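Local coordinates for protein mannosephosphate isomerase, putative (Archaeoglobus fulgidus, PDB 1ZX5) that probably interconverts mannose 6-phosphate and fructose 6-phosphate as a zinc-dependent type I phosphomannose isomerase built on cupin folds, at residues Lys126-Ala131 against Thr159-Pro164; Ser119-Phe124 against Glu179-Leu184; Ile36-Glu41 against Arg88-Ala93. All coordinates share one frame; numbering follows the deposited sequence.

Interaction 1 (Lys126-Ala131 against Thr159-Pro164); sequences KGKAYA and TFETTP
Ala129 and Phe160 face each other as an antiparallel hydrogen-bonded pair in the buried half of this contact, held close by the paired backbone bonds. Ala129 N gives its proton to Phe160 O at 2.9 Å, and Phe160 N returns one to Ala129 O at 2.8 Å. The Phe160 ring turns its edge to strand 128-131: Ala129 O and Ala131 O both lie near the ring plane, with CE2 4.3 Å from Ala131 CB. Ala129 CB also touches Thr162 CG2, the methyl that stands anti to the carbonyl carbon of Thr162. Phe168 and Leu181 close over Ala129 and Thr162, and Phe160 meets Phe168 edge-to-face.

Strands 128-131 and 157-161 are neighbours in a small antiparallel sheet of three, with 128-131 in the middle, next to 176-179. Past the strand end a side chain continues the ladder. Thr162 N bonds to Gly127 O at 3.0 Å, while Gly127 N is received instead by Thr162 OG1 at 3.0 Å in a nearly straight bond (164°). A chi1 of 68° holds that oxygen between the backbone N and the carbonyl carbon of Thr162, and it also bonds to Asn125 O.

The other face carries Lys128, Tyr130, Thr159 and Glu161; Tyr130 is its buried member, while Lys128, Glu161 and exposed Thr159 form the looser, solvent side. Tyr130 and Thr159 lie side by side, with CG2 of Thr159 3.6 Å from Tyr130 CE1, and the phenol reaches on to Glu179. Lys128 and Glu161 also run alongside each other, yet Lys128 NZ stays 4.7 Å from Glu161 OE2, so any attraction is probably long-range, without a salt bridge. Lys126 lies with CA and CB against Thr162 O and its further carbons by Thr163 and Pro164, its amine leading away.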
loop_
_atom_site.group_PDB
_atom_site.type_symbol
_atom_site.label_atom_id
_atom_site.label_comp_id
_atom_site.label_asym_id
_atom_site.label_seq_id
_atom_site.Cartn_x
_atom_site.Cartn_y
_atom_site.Cartn_z
ATOM N N LYS A 126 -14.440 8.769 -4.511
ATOM C CA LYS A 126 -15.453 8.900 -3.480
ATOM C C LYS A 126 -16.118 7.547 -3.246
ATOM O O LYS A 126 -16.912 7.060 -4.057
ATOM C CB LYS A 126 -16.439 10.026 -3.818
ATOM C CG LYS A 126 -15.682 11.294 -4.297
ATOM C CD LYS A 126 -16.370 12.639 -4.021
ATOM C CE LYS A 126 -17.447 12.941 -5.024
ATOM N NZ LYS A 126 -18.298 14.093 -4.554
ATOM N N GLY A 127 -15.744 6.927 -2.137
ATOM C CA GLY A 127 -16.214 5.594 -1.800
ATOM C C GLY A 127 -16.393 5.559 -0.305
ATOM O O GLY A 127 -16.529 6.607 0.326
ATOM N N LYS A 128 -16.377 4.357 0.262
ATOM C CA LYS A 128 -16.525 4.198 1.703
ATOM C C LYS A 128 -15.376 3.401 2.304
ATOM O O LYS A 128 -15.107 2.270 1.889
ATOM C CB LYS A 128 -17.860 3.533 2.032
ATOM C CG LYS A 128 -19.020 4.499 2.071
ATOM C CD LYS A 128 -20.339 3.806 1.775
ATOM C CE LYS A 128 -21.495 4.724 2.132
ATOM N NZ LYS A 128 -22.632 4.669 1.144
ATOM N N ALA A 129 -14.697 4.014 3.266
ATOM C CA ALA A 129 -13.686 3.344 4.058
ATOM C C ALA A 129 -14.259 3.088 5.455
ATOM O O ALA A 129 -14.986 3.921 6.002
ATOM C CB ALA A 129 -12.425 4.194 4.138
ATOM N N TYR A 130 -13.946 1.924 6.013
ATOM C CA TYR A 130 -14.419 1.544 7.349
ATOM C C TYR A 130 -13.211 1.204 8.192
ATOM O O TYR A 130 -12.397 0.394 7.773
ATOM C CB TYR A 130 -15.345 0.329 7.266
ATOM C CG TYR A 130 -16.542 0.527 6.368
ATOM C CD1 TYR A 130 -17.764 0.959 6.889
ATOM C CD2 TYR A 130 -16.460 0.273 4.991
ATOM C CE1 TYR A 130 -18.876 1.135 6.069
ATOM C CE2 TYR A 130 -17.566 0.456 4.156
ATOM C CZ TYR A 130 -18.768 0.884 4.704
ATOM O OH TYR A 130 -19.871 1.066 3.891
ATOM N N ALA A 131 -13.089 1.807 9.370
ATOM C CA ALA A 131 -11.906 1.594 10.207
ATOM C C ALA A 131 -12.158 1.900 11.682
ATOM O O ALA A 131 -12.511 3.034 12.037
ATOM C CB ALA A 131 -10.704 2.421 9.671
ATOM N N THR A 159 -17.490 4.834 9.646
ATOM C CA THR A 159 -17.719 4.895 8.210
ATOM C C THR A 159 -17.234 6.242 7.685
ATOM O O THR A 159 -17.587 7.285 8.215
ATOM C CB THR A 159 -19.209 4.686 7.883
ATOM O OG1 THR A 159 -19.621 3.438 8.440
ATOM C CG2 THR A 159 -19.465 4.675 6.356
ATOM N N PHE A 160 -16.400 6.202 6.655
ATOM C CA PHE A 160 -15.859 7.414 6.081
ATOM C C PHE A 160 -16.264 7.503 4.636
ATOM O O PHE A 160 -15.923 6.635 3.835
ATOM C CB PHE A 160 -14.343 7.419 6.191
ATOM C CG PHE A 160 -13.848 7.334 7.600
ATOM C CD1 PHE A 160 -13.702 8.496 8.367
ATOM C CD2 PHE A 160 -13.537 6.101 8.170
ATOM C CE1 PHE A 160 -13.239 8.421 9.677
ATOM C CE2 PHE A 160 -13.076 6.019 9.470
ATOM C CZ PHE A 160 -12.926 7.183 10.229
ATOM N N GLU A 161 -17.014 8.545 4.308
ATOM C CA GLU A 161 -17.304 8.860 2.919
ATOM C C GLU A 161 -16.139 9.680 2.421
ATOM O O GLU A 161 -15.934 10.796 2.864
ATOM C CB GLU A 161 -18.641 9.605 2.797
ATOM C CG GLU A 161 -19.789 8.614 2.637
ATOM C CD GLU A 161 -21.065 9.030 3.316
ATOM O OE1 GLU A 161 -21.563 10.158 3.054
ATOM O OE2 GLU A 161 -21.594 8.203 4.100
ATOM N N THR A 162 -15.358 9.101 1.518
ATOM C CA THR A 162 -14.093 9.696 1.117
ATOM C C THR A 162 -14.234 10.703 -0.020
ATOM O O THR A 162 -15.257 10.748 -0.710
ATOM C CB THR A 162 -13.072 8.606 0.727
ATOM O OG1 THR A 162 -13.497 7.946 -0.474
ATOM C CG2 THR A 162 -12.924 7.572 1.849
ATOM N N THR A 163 -13.204 11.533 -0.169
ATOM C CA THR A 163 -12.955 12.303 -1.386
ATOM C C THR A 163 -11.545 11.921 -1.814
ATOM O O THR A 163 -10.774 11.428 -0.982
ATOM C CB THR A 163 -13.050 13.840 -1.156
ATOM O OG1 THR A 163 -12.154 14.225 -0.106
ATOM C CG2 THR A 163 -14.486 14.263 -0.796
ATOM N N PRO A 164 -11.202 12.117 -3.108
ATOM C CA PRO A 164 -9.864 11.753 -3.560
ATOM C C PRO A 164 -8.762 12.297 -2.649
ATOM O O PRO A 164 -8.825 13.462 -2.204
ATOM C CB PRO A 164 -9.777 12.415 -4.940
ATOM C CG PRO A 164 -11.182 12.420 -5.427
ATOM C CD PRO A 164 -12.029 12.658 -4.210
#

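Interaction 2 (Ser119-Phe124 against Glu179-Leu184); sequences SAWLVF and EGLRVL
Phe124 lays its ring obliquely against Leu184, CE2 coming within 3.6 Å of Leu184 CB, at the end of an antiparallel pairing between strands 119-123 and 181-188 in the six-stranded sheet of the cupin-family catalytic domain. Leu122 O lies above one face of the same ring, 3.9 Å from its plane and offset toward the rim. Leu122 and Leu184 form a hydrogen-bonded pair, with Leu184 N to Leu122 O at 2.7 Å, and their side chains share the Phe124 side of the sheet. On the reverse side Val123 and Val183 are a non-hydrogen-bonded pair. Val183 CG2, anti to the backbone N, comes to 3.8 Å from Trp121 CB, while Leu181 meets Val123 at about a right angle, its CD1 3.9 Å from Val123 CG1.

Further out, strands 85-92 and 167-170 flank the pair within the sheet, Ile90 packing on Val183 and strand 167-170 on Trp121, whose ring also meets that of His176. Val294 of strand 291-298, from another sheet, packs on Leu122 and Leu184. At the start of strand 181-188, Gly180 and Leu181 both face Ala92 in a G1 beta bulge; the positive phi of Gly180 suits a glycine. The Asn125 side chain bonds to Gly180 O and Arg182 N across the bulge. Beside it the pairing ends with Phe124 N bonded to Arg182 O at 2.8 Å, the donor tilted 26° from the carbonyl plane.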
loop_
_atom_site.group_PDB
_atom_site.type_symbol
_atom_site.label_atom_id
_atom_site.label_comp_id
_atom_site.label_asym_id
_atom_site.label_seq_id
_atom_site.Cartn_x
_atom_site.Cartn_y
_atom_site.Cartn_z
ATOM N N SER A 119 -0.250 -0.149 7.871
ATOM C CA SER A 119 -0.423 0.390 6.529
ATOM C C SER A 119 -0.939 1.820 6.459
ATOM O O SER A 119 -1.627 2.314 7.364
ATOM C CB SER A 119 -1.309 -0.530 5.690
ATOM O OG SER A 119 -2.590 -0.584 6.251
ATOM N N ALA A 120 -0.560 2.481 5.371
ATOM C CA ALA A 120 -1.019 3.803 5.041
ATOM C C ALA A 120 -1.805 3.705 3.723
ATOM O O ALA A 120 -1.365 3.075 2.762
ATOM C CB ALA A 120 0.167 4.757 4.927
ATOM N N TRP A 121 -2.979 4.322 3.702
ATOM C CA TRP A 121 -3.900 4.261 2.570
ATOM C C TRP A 121 -3.998 5.637 1.956
ATOM O O TRP A 121 -4.084 6.626 2.674
ATOM C CB TRP A 121 -5.299 3.886 3.063
ATOM C CG TRP A 121 -5.515 2.450 3.439
ATOM C CD1 TRP A 121 -4.565 1.494 3.677
ATOM C CD2 TRP A 121 -6.784 1.818 3.648
ATOM N NE1 TRP A 121 -5.164 0.298 3.994
ATOM C CE2 TRP A 121 -6.529 0.469 3.982
ATOM C CE3 TRP A 121 -8.120 2.265 3.586
ATOM C CZ2 TRP A 121 -7.564 -0.446 4.260
ATOM C CZ3 TRP A 121 -9.154 1.351 3.860
ATOM C CH2 TRP A 121 -8.868 0.016 4.190
ATOM N N LEU A 122 -3.964 5.691 0.629
ATOM C CA LEU A 122 -4.276 6.891 -0.132
ATOM C C LEU A 122 -5.407 6.535 -1.089
ATOM O O LEU A 122 -5.269 5.677 -1.962
ATOM C CB LEU A 122 -3.059 7.414 -0.902
ATOM C CG LEU A 122 -3.291 8.703 -1.713
ATOM C CD1 LEU A 122 -3.430 9.953 -0.811
ATOM C CD2 LEU A 122 -2.185 8.892 -2.757
ATOM N N VAL A 123 -6.527 7.207 -0.901
ATOM C CA VAL A 123 -7.762 6.919 -1.606
ATOM C C VAL A 123 -7.813 7.787 -2.871
ATOM O O VAL A 123 -7.302 8.901 -2.875
ATOM C CB VAL A 123 -8.938 7.214 -0.628
ATOM C CG1 VAL A 123 -10.244 7.449 -1.339
ATOM C CG2 VAL A 123 -9.044 6.117 0.456
ATOM N N PHE A 124 -8.421 7.281 -3.941
ATOM C CA PHE A 124 -8.453 8.005 -5.211
ATOM C C PHE A 124 -9.826 8.484 -5.636
ATOM O O PHE A 124 -9.942 9.201 -6.615
ATOM C CB PHE A 124 -7.826 7.167 -6.338
ATOM C CG PHE A 124 -6.358 6.926 -6.152
ATOM C CD1 PHE A 124 -5.460 7.997 -6.134
ATOM C CD2 PHE A 124 -5.877 5.647 -5.952
ATOM C CE1 PHE A 124 -4.098 7.792 -5.931
ATOM C CE2 PHE A 124 -4.517 5.422 -5.770
ATOM C CZ PHE A 124 -3.623 6.501 -5.763
ATOM N N GLU A 179 -15.512 -0.169 0.427
ATOM C CA GLU A 179 -16.600 -0.425 -0.509
ATOM C C GLU A 179 -16.613 0.669 -1.569
ATOM O O GLU A 179 -16.654 1.852 -1.239
ATOM C CB GLU A 179 -17.937 -0.463 0.238
ATOM C CG GLU A 179 -19.132 -0.749 -0.626
ATOM C CD GLU A 179 -20.431 -0.830 0.186
ATOM O OE1 GLU A 179 -20.709 0.078 1.010
ATOM O OE2 GLU A 179 -21.180 -1.816 -0.004
ATOM N N GLY A 180 -16.582 0.267 -2.836
ATOM C CA GLY A 180 -16.576 1.206 -3.947
ATOM C C GLY A 180 -15.370 2.127 -3.874
ATOM O O GLY A 180 -15.450 3.297 -4.251
ATOM N N LEU A 181 -14.257 1.580 -3.392
ATOM C CA LEU A 181 -13.101 2.359 -2.986
ATOM C C LEU A 181 -11.848 1.973 -3.761
ATOM O O LEU A 181 -11.461 0.796 -3.781
ATOM C CB LEU A 181 -12.854 2.169 -1.484
ATOM C CG LEU A 181 -11.969 3.197 -0.782
ATOM C CD1 LEU A 181 -12.687 4.543 -0.635
ATOM C CD2 LEU A 181 -11.526 2.647 0.574
ATOM N N ARG A 182 -11.227 2.976 -4.390
ATOM C CA ARG A 182 -9.970 2.812 -5.119
ATOM C C ARG A 182 -8.864 3.411 -4.272
ATOM O O ARG A 182 -8.948 4.564 -3.861
ATOM C CB ARG A 182 -10.023 3.541 -6.459
ATOM C CG ARG A 182 -11.125 3.047 -7.371
ATOM C CD ARG A 182 -11.349 4.016 -8.494
ATOM N NE ARG A 182 -12.358 3.515 -9.416
ATOM C CZ ARG A 182 -12.753 4.157 -10.518
ATOM N NH1 ARG A 182 -12.235 5.337 -10.836
ATOM N NH2 ARG A 182 -13.671 3.620 -11.303
ATOM N N VAL A 183 -7.817 2.632 -4.025
ATOM C CA VAL A 183 -6.862 3.009 -2.984
ATOM C C VAL A 183 -5.451 2.485 -3.288
ATOM O O VAL A 183 -5.269 1.407 -3.891
ATOM C CB VAL A 183 -7.421 2.614 -1.541
ATOM C CG1 VAL A 183 -7.982 1.220 -1.528
ATOM C CG2 VAL A 183 -6.380 2.779 -0.431
ATOM N N LEU A 184 -4.461 3.300 -2.935
ATOM C CA LEU A 184 -3.076 2.884 -2.889
ATOM C C LEU A 184 -2.779 2.514 -1.440
ATOM O O LEU A 184 -2.939 3.351 -0.543
ATOM C CB LEU A 184 -2.191 4.049 -3.339
ATOM C CG LEU A 184 -0.661 3.901 -3.258
ATOM C CD1 LEU A 184 -0.179 2.778 -4.172
ATOM C CD2 LEU A 184 0.017 5.197 -3.633
#

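Interaction 3 (Ile36-Glu41 against Arg88-Ala93); sequences IGESWE and RLIDAA
The indole of Trp40 carries the aliphatic part of Arg88 on one face: Arg88 CD sits 3.6 Å from the centroid of the five-membered ring, a CH-pi contact offset toward the rim, while Glu38 CB lies in plane at the indole edge. The guanidinium of Arg88 is turned 80° from the ring. Ile90 CD1 rests over one of its faces, and Glu38 OE1 comes to its edge, forming a salt bridge with Arg88 NH1 at 3.0 Å. That oxygen is gripped twice, since Trp40 NE1 also donates to Glu38 OE1 at 2.8 Å, and the two donors arrive from opposite faces of the carboxylate. The second oxygen of Glu38 is bridged to Arg18. An alanine in place of Trp40 removes one donor of Glu38 OE1 and the ring that supports Arg88, and would probably leave the Arg88 chain freer to turn.

Beneath these groups, strands 36-41 and 85-92 run antiparallel in the six-stranded sheet of the cupin-family catalytic domain, Ser39 and Leu89 being a hydrogen-bonded pair between the Glu38-Ile90 and Trp40-Arg88 pairs. Leu89 N reaches Ser39 O at 2.9 Å, and Gly37 O accepts Asp91 N at 2.8 Å. Gly37 and Glu38 both face Val16 in a classic beta bulge on the far edge of strand 36-41.

On the reverse face Ser39 OG, anti to the backbone N (chi1 171°), donates to Glu41 OE2 at 2.6 Å; Lys29 forms a salt bridge with that same oxygen. Near Gly37 a water lies within bonding distance of both Ile36 O and Asp91 OD2; the latter also accepts from Gly22 N.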
loop_
_atom_site.group_PDB
_atom_site.type_symbol
_atom_site.label_atom_id
_atom_site.label_comp_id
_atom_site.label_asym_id
_atom_site.label_seq_id
_atom_site.Cartn_x
_atom_site.Cartn_y
_atom_site.Cartn_z
ATOM N N ILE A 36 -10.163 -7.659 -11.366
ATOM C CA ILE A 36 -8.807 -7.462 -10.874
ATOM C C ILE A 36 -8.906 -6.630 -9.605
ATOM O O ILE A 36 -9.305 -5.452 -9.659
ATOM C CB ILE A 36 -7.892 -6.711 -11.886
ATOM C CG1 ILE A 36 -7.904 -7.367 -13.289
ATOM C CG2 ILE A 36 -6.477 -6.524 -11.304
ATOM C CD1 ILE A 36 -7.217 -8.710 -13.412
ATOM N N GLY A 37 -8.543 -7.230 -8.470
ATOM C CA GLY A 37 -8.607 -6.514 -7.203
ATOM C C GLY A 37 -7.352 -5.734 -6.814
ATOM O O GLY A 37 -7.443 -4.760 -6.056
ATOM N N GLU A 38 -6.182 -6.165 -7.317
ATOM C CA GLU A 38 -4.896 -5.663 -6.831
ATOM C C GLU A 38 -3.851 -5.583 -7.924
ATOM O O GLU A 38 -3.852 -6.376 -8.855
ATOM C CB GLU A 38 -4.354 -6.530 -5.681
ATOM C CG GLU A 38 -5.439 -6.974 -4.682
ATOM C CD GLU A 38 -4.894 -7.729 -3.485
ATOM O OE1 GLU A 38 -3.667 -7.643 -3.212
ATOM O OE2 GLU A 38 -5.705 -8.417 -2.820
ATOM N N SER A 39 -2.965 -4.602 -7.796
ATOM C CA SER A 39 -1.727 -4.547 -8.552
ATOM C C SER A 39 -0.599 -4.330 -7.567
ATOM O O SER A 39 -0.611 -3.339 -6.846
ATOM C CB SER A 39 -1.735 -3.377 -9.538
ATOM O OG SER A 39 -0.445 -3.248 -10.097
ATOM N N TRP A 40 0.371 -5.241 -7.558
ATOM C CA TRP A 40 1.494 -5.207 -6.632
ATOM C C TRP A 40 2.660 -4.516 -7.323
ATOM O O TRP A 40 3.155 -4.984 -8.354
ATOM C CB TRP A 40 1.866 -6.632 -6.181
ATOM C CG TRP A 40 0.821 -7.294 -5.262
ATOM C CD1 TRP A 40 -0.535 -7.064 -5.249
ATOM C CD2 TRP A 40 1.060 -8.296 -4.256
ATOM N NE1 TRP A 40 -1.142 -7.848 -4.292
ATOM C CE2 TRP A 40 -0.191 -8.608 -3.665
ATOM C CE3 TRP A 40 2.211 -8.955 -3.791
ATOM C CZ2 TRP A 40 -0.325 -9.552 -2.634
ATOM C CZ3 TRP A 40 2.078 -9.892 -2.761
ATOM C CH2 TRP A 40 0.819 -10.182 -2.198
ATOM N N GLU A 41 3.070 -3.376 -6.770
ATOM C CA GLU A 41 4.051 -2.514 -7.409
ATOM C C GLU A 41 5.395 -2.670 -6.707
ATOM O O GLU A 41 5.548 -2.257 -5.563
ATOM C CB GLU A 41 3.581 -1.052 -7.353
ATOM C CG GLU A 41 2.140 -0.806 -7.851
ATOM C CD GLU A 41 2.047 -0.714 -9.372
ATOM O OE1 GLU A 41 2.970 -0.176 -10.001
ATOM O OE2 GLU A 41 1.048 -1.171 -9.954
ATOM N N ARG A 88 0.571 -1.668 -3.039
ATOM C CA ARG A 88 -0.512 -2.240 -3.810
ATOM C C ARG A 88 -1.556 -1.207 -4.195
ATOM O O ARG A 88 -1.990 -0.431 -3.346
ATOM C CB ARG A 88 -1.213 -3.313 -2.992
ATOM C CG ARG A 88 -0.342 -4.493 -2.671
ATOM C CD ARG A 88 -1.162 -5.567 -2.031
ATOM N NE ARG A 88 -1.395 -5.328 -0.616
ATOM C CZ ARG A 88 -2.171 -6.100 0.140
ATOM N NH1 ARG A 88 -2.807 -7.147 -0.390
ATOM N NH2 ARG A 88 -2.315 -5.825 1.429
ATOM N N LEU A 89 -1.953 -1.207 -5.470
ATOM C CA LEU A 89 -3.220 -0.617 -5.873
ATOM C C LEU A 89 -4.312 -1.624 -5.537
ATOM O O LEU A 89 -4.155 -2.824 -5.822
ATOM C CB LEU A 89 -3.242 -0.291 -7.376
ATOM C CG LEU A 89 -2.204 0.724 -7.871
ATOM C CD1 LEU A 89 -2.266 0.835 -9.391
ATOM C CD2 LEU A 89 -2.427 2.077 -7.196
ATOM N N ILE A 90 -5.395 -1.138 -4.923
ATOM C CA ILE A 90 -6.528 -1.986 -4.504
ATOM C C ILE A 90 -7.825 -1.395 -5.046
ATOM O O ILE A 90 -8.123 -0.224 -4.823
ATOM C CB ILE A 90 -6.653 -2.084 -2.948
ATOM C CG1 ILE A 90 -5.354 -2.583 -2.291
ATOM C CG2 ILE A 90 -7.919 -2.898 -2.516
ATOM C CD1 ILE A 90 -5.086 -4.041 -2.449
ATOM N N ASP A 91 -8.591 -2.212 -5.757
ATOM C CA ASP A 91 -9.896 -1.807 -6.252
ATOM C C ASP A 91 -10.968 -2.568 -5.480
ATOM O O ASP A 91 -11.408 -3.647 -5.901
ATOM C CB ASP A 91 -10.017 -2.055 -7.762
ATOM C CG ASP A 91 -11.329 -1.532 -8.341
ATOM O OD1 ASP A 91 -11.963 -0.673 -7.685
ATOM O OD2 ASP A 91 -11.734 -1.980 -9.449
ATOM N N ALA A 92 -11.352 -2.021 -4.327
ATOM C CA ALA A 92 -12.381 -2.642 -3.494
ATOM C C ALA A 92 -13.738 -2.181 -4.009
ATOM O O ALA A 92 -14.398 -1.343 -3.397
ATOM C CB ALA A 92 -12.171 -2.283 -2.005
ATOM N N ALA A 93 -14.137 -2.712 -5.162
ATOM C CA ALA A 93 -15.314 -2.207 -5.859
ATOM C C ALA A 93 -16.595 -2.710 -5.186
ATOM O O ALA A 93 -17.486 -1.926 -4.892
ATOM C CB ALA A 93 -15.273 -2.571 -7.363
HETATM O O HOH W 1 -9.979 -3.184 -10.962
#

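In the fold
Interactions 2 and 3 belong to one sheet, where strands 85-92 and 181-188 are neighbours: Ile90 N probably bonds to Val183 O at 2.7 Å and Ala92 N to Leu181 O at 2.9 Å. The centres of these two interactions are about 9 Å apart. Interaction 1 lies about 8 Å from interaction 2, centre to centre, in the adjoining three-stranded sheet. Thr162 OG1 packs against Val123 CG1 at 3.4 Å, and Lys128 O probably accepts from Glu179 N at 2.9 Å. Interactions 1 and 3 do not touch, their nearest atoms about 6 Å apart. The bound beta-L-fructofuranose, in a pocket that includes Pro95 and Lys154, lies about 7 Å from the Tyr130 side chain.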